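Local coordinates for molybdenum-pterin-binding protein 2 (Clostridium pasteurianum, PDB 1GUT) that binds molybdate as a small hexameric molbindin that takes up its oxyanion ligand passively, at residues 11-16 against 23-28. Numbering follows the deposited sequence.
Sequences GKVVGL and AEVVLE
A classic beta bulge interrupts the antiparallel hairpin formed by strands 8-18 and 22-29, part of the OB-like barrel of this TOBE (Mop) domain. At the bulge, Val-14 and Gly-15 together oppose Val-26, whose O accepts two N-H groups in its carbonyl plane: Val-14 N at 2.8 Å, and Gly-15 N, on a lone pair but longer at 3.3 Å. Val-14, the first bulge residue, has its psi turned to -8°, which brings both N-H groups toward that oxygen; its branched apolar side chain crosses that of Val-26 obliquely, CG2 meeting Val-26 CG1 at 3.9 Å. Gly-15 suits the second position, having no CB to press on that of Val-26.

Regular pairing resumes on either side. Val-26 N returns a nearly straight bond to Gly-15 O (171°), while Lys-12 and Glu-28 bond reciprocally through their backbones. Gly-11 has no CB to collide with Glu-28 O.

Val-13, Leu-16, Val-25 and Leu-27 make one face wholly apolar, continued by Leu-55 and Ile-39 of the flanking strands; Leu-16 CD1 lies alongside Val-25 CG2. The other mixes Val-26 with charged Lys-12 and Glu-28. The tightest packing is on the apolar face, where Leu-27, its CG anti to the carbonyl carbon, brings CD2 within 3.5 Å of Val-13 CG2.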
loop_
_atom_site.group_PDB
_atom_site.type_symbol
_atom_site.label_atom_id
_atom_site.label_comp_id
_atom_site.label_asym_id
_atom_site.label_seq_id
_atom_site.Cartn_x
_atom_site.Cartn_y
_atom_site.Cartn_z
ATOM N N GLY A 11 17.580 -9.758 8.249
ATOM C CA GLY A 11 18.737 -9.043 7.756
ATOM C C GLY A 11 19.409 -8.233 8.824
ATOM O O GLY A 11 18.995 -8.261 9.971
ATOM N N LYS A 12 20.451 -7.521 8.424
ATOM C CA LYS A 12 21.217 -6.708 9.340
ATOM C C LYS A 12 21.114 -5.273 8.859
ATOM O O LYS A 12 21.242 -5.005 7.669
ATOM C CB LYS A 12 22.677 -7.176 9.303
ATOM C CG LYS A 12 23.575 -6.406 10.227
ATOM C CD LYS A 12 24.973 -7.046 10.247
ATOM C CE LYS A 12 25.862 -6.442 11.334
ATOM N NZ LYS A 12 25.499 -6.894 12.718
ATOM N N VAL A 13 20.864 -4.349 9.781
ATOM C CA VAL A 13 20.756 -2.949 9.393
ATOM C C VAL A 13 22.114 -2.436 8.932
ATOM O O VAL A 13 23.102 -2.493 9.703
ATOM C CB VAL A 13 20.264 -2.070 10.545
ATOM C CG1 VAL A 13 20.248 -0.634 10.106
ATOM C CG2 VAL A 13 18.861 -2.509 11.007
ATOM N N VAL A 14 22.186 -1.960 7.688
ATOM C CA VAL A 14 23.412 -1.385 7.148
ATOM C C VAL A 14 23.288 0.112 6.880
ATOM O O VAL A 14 24.277 0.786 6.560
ATOM C CB VAL A 14 23.934 -2.114 5.886
ATOM C CG1 VAL A 14 24.360 -3.527 6.230
ATOM C CG2 VAL A 14 22.885 -2.123 4.743
ATOM N N GLY A 15 22.081 0.644 6.999
ATOM C CA GLY A 15 21.861 2.065 6.807
ATOM C C GLY A 15 20.652 2.537 7.588
ATOM O O GLY A 15 19.649 1.843 7.679
ATOM N N LEU A 16 20.747 3.740 8.133
ATOM C CA LEU A 16 19.650 4.356 8.878
ATOM C C LEU A 16 19.736 5.854 8.698
ATOM O O LEU A 16 20.777 6.452 8.982
ATOM C CB LEU A 16 19.722 3.987 10.363
ATOM C CG LEU A 16 18.674 4.584 11.301
ATOM C CD1 LEU A 16 17.271 4.152 10.907
ATOM C CD2 LEU A 16 18.987 4.118 12.718
ATOM N N ALA A 23 11.710 7.506 8.858
ATOM C CA ALA A 23 13.105 7.095 8.852
ATOM C C ALA A 23 13.267 6.018 7.816
ATOM O O ALA A 23 12.377 5.206 7.612
ATOM C CB ALA A 23 13.530 6.547 10.222
ATOM N N GLU A 24 14.428 6.023 7.182
ATOM C CA GLU A 24 14.776 5.059 6.158
ATOM C C GLU A 24 15.746 4.061 6.760
ATOM O O GLU A 24 16.798 4.432 7.266
ATOM C CB GLU A 24 15.406 5.758 4.954
ATOM C CG GLU A 24 15.717 4.789 3.805
ATOM C CD GLU A 24 16.479 5.459 2.684
ATOM O OE1 GLU A 24 16.122 6.584 2.332
ATOM O OE2 GLU A 24 17.436 4.867 2.148
ATOM N N VAL A 25 15.382 2.792 6.718
ATOM C CA VAL A 25 16.182 1.705 7.248
ATOM C C VAL A 25 16.583 0.799 6.085
ATOM O O VAL A 25 15.716 0.366 5.309
ATOM C CB VAL A 25 15.320 0.865 8.251
ATOM C CG1 VAL A 25 16.173 -0.235 8.943
ATOM C CG2 VAL A 25 14.661 1.769 9.285
ATOM N N VAL A 26 17.871 0.494 5.955
ATOM C CA VAL A 26 18.349 -0.410 4.893
ATOM C C VAL A 26 18.903 -1.657 5.549
ATOM O O VAL A 26 19.747 -1.569 6.454
ATOM C CB VAL A 26 19.430 0.269 4.010
ATOM C CG1 VAL A 26 19.850 -0.621 2.866
ATOM C CG2 VAL A 26 18.889 1.599 3.458
ATOM N N LEU A 27 18.398 -2.808 5.124
ATOM C CA LEU A 27 18.815 -4.089 5.668
ATOM C C LEU A 27 19.504 -4.918 4.605
ATOM O O LEU A 27 19.048 -4.990 3.464
ATOM C CB LEU A 27 17.594 -4.913 6.089
ATOM C CG LEU A 27 16.560 -4.444 7.089
ATOM C CD1 LEU A 27 15.591 -5.610 7.335
ATOM C CD2 LEU A 27 17.263 -4.066 8.365
ATOM N N GLU A 28 20.580 -5.572 4.987
ATOM C CA GLU A 28 21.262 -6.493 4.080
ATOM C C GLU A 28 20.695 -7.873 4.405
ATOM O O GLU A 28 20.802 -8.335 5.541
ATOM C CB GLU A 28 22.767 -6.495 4.360
ATOM C CG GLU A 28 23.539 -7.588 3.634
ATOM C CD GLU A 28 24.861 -7.949 4.322
ATOM O OE1 GLU A 28 25.320 -7.240 5.262
ATOM O OE2 GLU A 28 25.451 -8.966 3.916
#